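Local coordinates for protein esterase (Staphylococcus aureus subsp. aureus USA300_TCH1516, PDB 3D7R) that probably hydrolyses ester bonds, as a putative esterase of the alpha/beta hydrolase fold, at residues A[31-43]-A[104-116]. Sequence-based numbering, arbitrary orientation.
With DMS (dimethyl sulfoxide), chain I; DMS (dimethyl sulfoxide), chain G.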
ATOM      1  N   VAL A  31      17.206  -5.433   5.582  1.00 17.21           N
ATOM      2  CA  VAL A  31      16.715  -4.132   6.052  1.00 16.50           C
ATOM      3  C   VAL A  31      17.896  -3.180   6.241  1.00 16.57           C
ATOM      4  O   VAL A  31      17.874  -2.036   5.773  1.00 15.88           O
ATOM      5  CB  VAL A  31      15.890  -4.248   7.380  1.00 16.41           C
ATOM      6  CG1 VAL A  31      15.603  -2.877   7.970  1.00 14.95           C
ATOM      7  CG2 VAL A  31      14.581  -4.988   7.138  1.00 16.40           C
ATOM      8  N   ASN A  32      18.932  -3.674   6.900  1.00 16.67           N
ATOM      9  CA  ASN A  32      20.121  -2.867   7.149  1.00 17.70           C
ATOM     10  C   ASN A  32      20.963  -2.594   5.913  1.00 17.01           C
ATOM     11  O   ASN A  32      21.514  -1.493   5.773  1.00 16.41           O
ATOM     12  CB  ASN A  32      20.946  -3.470   8.272  1.00 18.85           C
ATOM     13  CG  ASN A  32      20.284  -3.276   9.624  1.00 22.80           C
ATOM     14  OD1 ASN A  32      19.602  -2.270   9.856  1.00 28.06           O
ATOM     15  ND2 ASN A  32      20.478  -4.231  10.526  1.00 27.19           N
ATOM     16  N   LYS A  33      21.021  -3.572   5.008  1.00 16.43           N
ATOM     17  CA  LYS A  33      21.779  -3.429   3.752  1.00 16.51           C
ATOM     18  C   LYS A  33      21.239  -2.287   2.886  1.00 16.14           C
ATOM     19  O   LYS A  33      22.020  -1.543   2.269  1.00 16.08           O
ATOM     20  CB  LYS A  33      21.772  -4.736   2.952  1.00 16.41           C
ATOM     21  CG  LYS A  33      22.730  -4.716   1.747  1.00 19.09           C
ATOM     22  CD  LYS A  33      22.693  -6.003   0.907  1.00 22.24           C
ATOM     23  CE  LYS A  33      22.912  -7.261   1.745  1.00 25.08           C
ATOM     24  NZ  LYS A  33      24.098  -7.187   2.647  1.00 27.23           N
ATOM     25  N   TYR A  34      19.911  -2.147   2.857  1.00 15.19           N
ATOM     26  CA  TYR A  34      19.257  -1.134   2.032  1.00 15.27           C
ATOM     27  C   TYR A  34      18.595  -0.007   2.826  1.00 15.17           C
ATOM     28  O   TYR A  34      17.752   0.718   2.287  1.00 15.13           O
ATOM     29  CB  TYR A  34      18.266  -1.806   1.083  1.00 15.11           C
ATOM     30  CG  TYR A  34      18.948  -2.796   0.179  1.00 15.78           C
ATOM     31  CD1 TYR A  34      19.774  -2.357  -0.863  1.00 15.50           C
ATOM     32  CD2 TYR A  34      18.801  -4.174   0.380  1.00 15.32           C
ATOM     33  CE1 TYR A  34      20.431  -3.263  -1.693  1.00 15.26           C
ATOM     34  CE2 TYR A  34      19.454  -5.100  -0.455  1.00 15.95           C
ATOM     35  CZ  TYR A  34      20.264  -4.631  -1.483  1.00 16.94           C
ATOM     36  OH  TYR A  34      20.907  -5.518  -2.312  1.00 14.73           O
ATOM     37  N   LEU A  35      19.033   0.166   4.077  1.00 14.96           N
ATOM     38  CA  LEU A  35      18.451   1.131   5.017  1.00 14.97           C
ATOM     39  C   LEU A  35      18.439   2.556   4.494  1.00 15.09           C
ATOM     40  O   LEU A  35      19.455   3.056   4.007  1.00 14.32           O
ATOM     41  CB  LEU A  35      19.219   1.105   6.344  1.00 15.44           C
ATOM     42  CG  LEU A  35      18.669   1.922   7.512  1.00 16.37           C
ATOM     43  CD1 LEU A  35      17.289   1.373   7.933  1.00 17.71           C
ATOM     44  CD2 LEU A  35      19.649   1.874   8.673  1.00 18.02           C
ATOM     45  N   LEU A  36      17.285   3.212   4.611  1.00 14.84           N
ATOM     46  CA  LEU A  36      17.225   4.653   4.450  1.00 15.27           C
ATOM     47  C   LEU A  36      16.771   5.269   5.778  1.00 15.25           C
ATOM     48  O   LEU A  36      15.631   5.049   6.218  1.00 14.34           O
ATOM     49  CB  LEU A  36      16.280   5.032   3.307  1.00 15.73           C
ATOM     50  CG  LEU A  36      16.715   4.892   1.836  1.00 17.77           C
ATOM     51  CD1 LEU A  36      15.543   5.299   0.928  1.00 17.45           C
ATOM     52  CD2 LEU A  36      17.973   5.720   1.473  1.00 19.29           C
ATOM     53  N   HIS A  37      17.674   6.001   6.430  1.00 15.05           N
ATOM     54  CA  HIS A  37      17.380   6.641   7.714  1.00 16.40           C
ATOM     55  C   HIS A  37      16.190   7.590   7.610  1.00 15.76           C
ATOM     56  O   HIS A  37      15.382   7.673   8.537  1.00 15.57           O
ATOM     57  CB  HIS A  37      18.596   7.422   8.254  1.00 17.42           C
ATOM     58  CG  HIS A  37      19.640   6.561   8.900  1.00 22.71           C
ATOM     59  ND1 HIS A  37      20.936   6.486   8.432  1.00 28.08           N
ATOM     60  CD2 HIS A  37      19.586   5.753   9.989  1.00 26.67           C
ATOM     61  CE1 HIS A  37      21.633   5.659   9.195  1.00 28.32           C
ATOM     62  NE2 HIS A  37      20.838   5.205  10.150  1.00 28.90           N
ATOM     63  N   ASN A  38      16.072   8.290   6.477  1.00 15.09           N
ATOM     64  CA  ASN A  38      14.968   9.244   6.293  1.00 15.27           C
ATOM     65  C   ASN A  38      13.591   8.585   6.097  1.00 14.46           C
ATOM     66  O   ASN A  38      12.593   9.268   5.866  1.00 15.01           O
ATOM     67  CB  ASN A  38      15.280  10.283   5.182  1.00 15.44           C
ATOM     68  CG  ASN A  38      15.428   9.667   3.774  1.00 17.86           C
ATOM     69  OD1 ASN A  38      14.970   8.556   3.497  1.00 17.98           O
ATOM     70  ND2 ASN A  38      16.074  10.419   2.870  1.00 19.44           N
ATOM     71  N   ARG A  39      13.546   7.258   6.162  1.00 12.81           N
ATOM     72  CA  ARG A  39      12.270   6.552   6.110  1.00 11.43           C
ATOM     73  C   ARG A  39      11.989   5.810   7.423  1.00 11.27           C
ATOM     74  O   ARG A  39      10.966   5.126   7.561  1.00 11.64           O
ATOM     75  CB  ARG A  39      12.245   5.566   4.936  1.00 10.99           C
ATOM     76  CG  ARG A  39      12.332   6.218   3.555  1.00  9.49           C
ATOM     77  CD  ARG A  39      12.029   5.203   2.445  1.00  7.52           C
ATOM     78  NE  ARG A  39      10.594   4.959   2.332  1.00  8.85           N
ATOM     79  CZ  ARG A  39       9.727   5.803   1.770  1.00  8.41           C
ATOM     80  NH1 ARG A  39      10.150   6.956   1.271  1.00  6.58           N
ATOM     81  NH2 ARG A  39       8.433   5.495   1.712  1.00  7.86           N
ATOM     82  N   SER A  40      12.901   5.912   8.381  1.00 10.60           N
ATOM     83  CA  SER A  40      12.730   5.164   9.613  1.00  9.97           C
ATOM     84  C   SER A  40      11.645   5.782  10.483  1.00 10.22           C
ATOM     85  O   SER A  40      11.542   6.995  10.594  1.00  9.62           O
ATOM     86  CB  SER A  40      14.047   5.019  10.374  1.00 10.34           C
ATOM     87  OG  SER A  40      13.799   4.541  11.690  1.00 10.25           O
ATOM     88  N   ILE A  41      10.809   4.930  11.064  1.00  9.90           N
ATOM     89  CA  ILE A  41       9.796   5.385  12.008  1.00  9.88           C
ATOM     90  C   ILE A  41      10.091   4.819  13.400  1.00 10.72           C
ATOM     91  O   ILE A  41       9.196   4.737  14.261  1.00 10.62           O
ATOM     92  CB  ILE A  41       8.364   5.009  11.556  1.00  9.83           C
ATOM     93  CG1 ILE A  41       8.227   3.496  11.373  1.00  9.84           C
ATOM     94  CG2 ILE A  41       7.993   5.763  10.285  1.00  9.63           C
ATOM     95  CD1 ILE A  41       6.829   3.011  11.520  1.00 13.20           C
HETATM   96  N   MSE A  42      11.355   4.457  13.625  1.00 11.14           N
HETATM   97  CA  MSE A  42      11.770   3.896  14.913  1.00 12.52           C
HETATM   98  C   MSE A  42      11.990   5.030  15.912  1.00 11.60           C
HETATM   99  O   MSE A  42      13.110   5.219  16.397  1.00 11.39           O
HETATM  100  CB  MSE A  42      13.059   3.072  14.758  1.00 13.16           C
HETATM  101  CG  MSE A  42      12.919   1.846  13.866  1.00 19.05           C
HETATM  102 SE   MSE A  42      11.343   0.763  14.314  0.75 32.88          SE
HETATM  103  CE  MSE A  42      12.007  -0.925  13.675  1.00 27.46           C
ATOM    104  N   PHE A  43      10.932   5.785  16.223  1.00 11.19           N
ATOM    105  CA  PHE A  43      11.078   6.995  17.062  1.00 10.98           C
ATOM    106  C   PHE A  43      11.328   6.632  18.516  1.00 11.37           C
ATOM    107  O   PHE A  43      10.709   5.699  19.026  1.00 12.15           O
ATOM    108  CB  PHE A  43       9.842   7.892  16.990  1.00 10.73           C
ATOM    109  CG  PHE A  43       9.399   8.209  15.595  1.00  9.18           C
ATOM    110  CD1 PHE A  43      10.267   8.797  14.697  1.00  8.70           C
ATOM    111  CD2 PHE A  43       8.100   7.914  15.186  1.00  9.92           C
ATOM    112  CE1 PHE A  43       9.852   9.113  13.408  1.00  8.51           C
ATOM    113  CE2 PHE A  43       7.665   8.215  13.887  1.00  8.74           C
ATOM    114  CZ  PHE A  43       8.546   8.796  13.000  1.00  8.54           C
ATOM    115  N   GLY A 104       3.209   2.656   0.029  1.00  7.99           N
ATOM    116  CA  GLY A 104       3.391   2.713   1.494  1.00  8.33           C
ATOM    117  C   GLY A 104       4.171   3.939   1.974  1.00  8.00           C
ATOM    118  O   GLY A 104       4.687   4.733   1.170  1.00  7.78           O
ATOM    119  N   GLY A 105       4.240   4.116   3.289  1.00  7.86           N
ATOM    120  CA  GLY A 105       5.000   5.248   3.849  1.00  7.95           C
ATOM    121  C   GLY A 105       4.259   5.909   4.990  1.00  7.68           C
ATOM    122  O   GLY A 105       4.571   7.043   5.368  1.00  7.75           O
ATOM    123  N   PHE A 106       3.261   5.200   5.510  1.00  7.07           N
ATOM    124  CA  PHE A 106       2.500   5.600   6.709  1.00  7.71           C
ATOM    125  C   PHE A 106       1.691   6.888   6.563  1.00  8.04           C
ATOM    126  O   PHE A 106       1.302   7.482   7.562  1.00  7.95           O
ATOM    127  CB  PHE A 106       3.408   5.627   7.955  1.00  7.80           C
ATOM    128  CG  PHE A 106       4.380   4.474   8.006  1.00  8.21           C
ATOM    129  CD1 PHE A 106       3.960   3.207   8.412  1.00  8.58           C
ATOM    130  CD2 PHE A 106       5.700   4.650   7.595  1.00  9.12           C
ATOM    131  CE1 PHE A 106       4.860   2.130   8.418  1.00 10.26           C
ATOM    132  CE2 PHE A 106       6.616   3.578   7.601  1.00  9.83           C
ATOM    133  CZ  PHE A 106       6.195   2.317   8.018  1.00  9.49           C
ATOM    134  N   ASN A 107       1.417   7.283   5.315  1.00  7.92           N
ATOM    135  CA  ASN A 107       0.699   8.528   4.974  1.00  8.14           C
ATOM    136  C   ASN A 107       1.494   9.771   5.353  1.00  8.11           C
ATOM    137  O   ASN A 107       0.918  10.861   5.497  1.00  8.89           O
ATOM    138  CB  ASN A 107      -0.724   8.580   5.573  1.00  7.54           C
ATOM    139  CG  ASN A 107      -1.564   7.355   5.186  1.00  9.78           C
ATOM    140  OD1 ASN A 107      -1.737   7.069   4.008  1.00 11.20           O
ATOM    141  ND2 ASN A 107      -2.056   6.621   6.183  1.00 10.50           N
ATOM    142  N   ALA A 108       2.810   9.603   5.481  1.00  7.97           N
ATOM    143  CA  ALA A 108       3.731  10.677   5.867  1.00  8.31           C
ATOM    144  C   ALA A 108       4.932  10.766   4.926  1.00  8.78           C
ATOM    145  O   ALA A 108       5.476  11.862   4.693  1.00  9.47           O
ATOM    146  CB  ALA A 108       4.226  10.460   7.309  1.00  8.44           C
ATOM    147  N   LEU A 109       5.372   9.601   4.440  1.00  8.16           N
ATOM    148  CA  LEU A 109       6.482   9.487   3.493  1.00  7.88           C
ATOM    149  C   LEU A 109       5.995   9.439   2.050  1.00  8.04           C
ATOM    150  O   LEU A 109       4.934   8.906   1.763  1.00  8.68           O
ATOM    151  CB  LEU A 109       7.279   8.202   3.761  1.00  7.49           C
ATOM    152  CG  LEU A 109       7.946   8.082   5.131  1.00  7.90           C
ATOM    153  CD1 LEU A 109       8.586   6.697   5.262  1.00  7.99           C
ATOM    154  CD2 LEU A 109       8.986   9.199   5.317  1.00  5.46           C
ATOM    155  N   GLN A 110       6.797   9.980   1.147  1.00  7.84           N
ATOM    156  CA  GLN A 110       6.543   9.873  -0.278  1.00  8.83           C
ATOM    157  C   GLN A 110       7.114   8.534  -0.764  1.00  9.08           C
ATOM    158  O   GLN A 110       7.723   7.785   0.045  1.00  9.61           O
ATOM    159  CB  GLN A 110       7.184  11.063  -1.015  1.00  8.33           C
ATOM    160  CG  GLN A 110       6.624  12.430  -0.635  1.00  9.40           C
ATOM    161  CD  GLN A 110       5.179  12.682  -1.099  1.00 12.01           C
ATOM    162  OE1 GLN A 110       4.338  11.782  -1.123  1.00 10.65           O
ATOM    163  NE2 GLN A 110       4.884  13.940  -1.419  1.00 14.20           N
ATOM    164  N   PRO A 111       6.897   8.186  -2.059  1.00  9.37           N
ATOM    165  CA  PRO A 111       7.468   6.925  -2.518  1.00  9.26           C
ATOM    166  C   PRO A 111       8.988   6.834  -2.383  1.00  9.92           C
ATOM    167  O   PRO A 111       9.714   7.799  -2.633  1.00  9.82           O
ATOM    168  CB  PRO A 111       7.066   6.862  -3.998  1.00  8.84           C
ATOM    169  CG  PRO A 111       5.840   7.708  -4.080  1.00  9.36           C
ATOM    170  CD  PRO A 111       6.115   8.840  -3.124  1.00  9.41           C
ATOM    171  N   SER A 112       9.430   5.648  -1.983  1.00  9.76           N
ATOM    172  CA  SER A 112      10.832   5.278  -1.918  1.00 10.10           C
ATOM    173  C   SER A 112      11.364   5.121  -3.328  1.00  9.63           C
ATOM    174  O   SER A 112      10.599   4.799  -4.221  1.00  9.94           O
ATOM    175  CB  SER A 112      10.917   3.923  -1.210  1.00  9.93           C
ATOM    176  OG  SER A 112      12.219   3.424  -1.280  1.00 13.09           O
ATOM    177  N   PRO A 113      12.684   5.311  -3.536  1.00 10.20           N
ATOM    178  CA  PRO A 113      13.263   4.945  -4.829  1.00  9.97           C
ATOM    179  C   PRO A 113      13.060   3.460  -5.149  1.00 10.37           C
ATOM    180  O   PRO A 113      13.005   3.093  -6.332  1.00 10.48           O
ATOM    181  CB  PRO A 113      14.759   5.257  -4.654  1.00 10.66           C
ATOM    182  CG  PRO A 113      14.969   5.356  -3.186  1.00 11.69           C
ATOM    183  CD  PRO A 113      13.695   5.866  -2.616  1.00 10.24           C
ATOM    184  N   PHE A 114      12.941   2.626  -4.110  1.00  9.38           N
ATOM    185  CA  PHE A 114      12.657   1.197  -4.250  1.00  9.84           C
ATOM    186  C   PHE A 114      11.204   0.952  -4.674  1.00  9.35           C
ATOM    187  O   PHE A 114      10.893  -0.097  -5.264  1.00  9.10           O
ATOM    188  CB  PHE A 114      12.932   0.453  -2.926  1.00 10.23           C
ATOM    189  CG  PHE A 114      14.395   0.168  -2.660  1.00 14.56           C
ATOM    190  CD1 PHE A 114      15.409   0.946  -3.230  1.00 19.23           C
ATOM    191  CD2 PHE A 114      14.764  -0.882  -1.834  1.00 17.27           C
ATOM    192  CE1 PHE A 114      16.774   0.665  -2.984  1.00 20.86           C
ATOM    193  CE2 PHE A 114      16.122  -1.153  -1.570  1.00 18.93           C
ATOM    194  CZ  PHE A 114      17.120  -0.378  -2.154  1.00 20.58           C
ATOM    195  N   HIS A 115      10.309   1.890  -4.349  1.00  8.43           N
ATOM    196  CA  HIS A 115       8.940   1.835  -4.868  1.00  8.66           C
ATOM    197  C   HIS A 115       8.958   2.069  -6.374  1.00  8.45           C
ATOM    198  O   HIS A 115       8.255   1.396  -7.113  1.00  8.45           O
ATOM    199  CB  HIS A 115       8.028   2.882  -4.217  1.00  8.52           C
ATOM    200  CG  HIS A 115       7.477   2.490  -2.875  1.00  9.27           C
ATOM    201  ND1 HIS A 115       7.618   3.283  -1.754  1.00 11.69           N
ATOM    202  CD2 HIS A 115       6.750   1.417  -2.485  1.00 10.84           C
ATOM    203  CE1 HIS A 115       7.030   2.699  -0.724  1.00 12.39           C
ATOM    204  NE2 HIS A 115       6.487   1.568  -1.144  1.00 10.78           N
ATOM    205  N   TRP A 116       9.754   3.036  -6.827  1.00  8.25           N
ATOM    206  CA  TRP A 116       9.878   3.282  -8.260  1.00  8.90           C
ATOM    207  C   TRP A 116      10.308   2.010  -8.970  1.00  9.37           C
ATOM    208  O   TRP A 116       9.734   1.613  -9.991  1.00  8.80           O
ATOM    209  CB  TRP A 116      10.875   4.416  -8.506  1.00  8.93           C
ATOM    210  CG  TRP A 116      10.206   5.743  -8.322  1.00  8.51           C
ATOM    211  CD1 TRP A 116       9.917   6.378  -7.135  1.00  9.03           C
ATOM    212  CD2 TRP A 116       9.680   6.570  -9.357  1.00  8.59           C
ATOM    213  NE1 TRP A 116       9.272   7.566  -7.390  1.00  9.12           N
ATOM    214  CE2 TRP A 116       9.099   7.699  -8.742  1.00  7.19           C
ATOM    215  CE3 TRP A 116       9.654   6.473 -10.746  1.00  9.36           C
ATOM    216  CZ2 TRP A 116       8.505   8.725  -9.476  1.00  9.48           C
ATOM    217  CZ3 TRP A 116       9.040   7.481 -11.471  1.00 10.56           C
ATOM    218  CH2 TRP A 116       8.479   8.594 -10.835  1.00  8.82           C
TER
HETATM  219  S   DMS I1407      14.261   1.652   1.490  1.00 26.61           S
HETATM  220  O   DMS I1407      12.682   1.892   0.706  1.00 26.19           O
HETATM  221  C1  DMS I1407      14.501  -0.135   1.695  1.00 26.99           C
HETATM  222  C2  DMS I1407      15.592   1.980   0.300  1.00 26.78           C
HETATM  223  S   DMS G1402      13.636   1.971   5.521  1.00 18.15           S
HETATM  224  O   DMS G1402      15.225   1.350   5.022  1.00 17.32           O
HETATM  225  C1  DMS G1402      12.496   0.577   5.763  1.00 18.51           C
HETATM  226  C2  DMS G1402      13.770   2.558   7.227  1.00 16.76           C
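Arg39 lays its guanidinium between Ser112 and Leu109: Ser112 CB stands 3.6 Å above one face, over the centre, and Leu109 CD1 covers the opposite face, offset toward the rim. Within that layer both terminal nitrogens close on a single acceptor, Arg39 NH1 at 2.8 Å and NH2 at 2.9 Å from Gln110 O, which lies near the guanidinium plane. Both N-H...O bonds are noticeably bent, as expected when two donors share one oxygen. A turn at chi3 (78°) swings the planar end toward the 104-116 loop. The edge of the His115 ring faces Arg39 NH2. Ser112 caps helix 113-126: its OG accepts from Phe114 N and its N donates to His115 ND1, a Ser112-His115 capping box; His115 NE2 is hydrogen-bonded to Asp171 OD2.

Farther along, Ile41 CD1 sits 3.9 Å from the Phe106 ring centroid, 20° off the normal, a CH-pi contact over the face. At the other end Phe114 turns its edge toward the Tyr34 face, offset, with planes at 62°. A dimethyl sulfoxide, probably from the crystallisation liquor, lies against Leu36, Phe114 and Ser112: one methyl is over the centre of the Phe114 ring, and its oxygen is 2.6 Å from Ser112 OG, a hydrogen bond. This molecule is consistent with a pocket where the N-terminal segment closes over His103-Gly104-Gly105, which matches the HGG oxyanion-hole loop of hormone-sensitive-lipase-type esterases, a role inferred here.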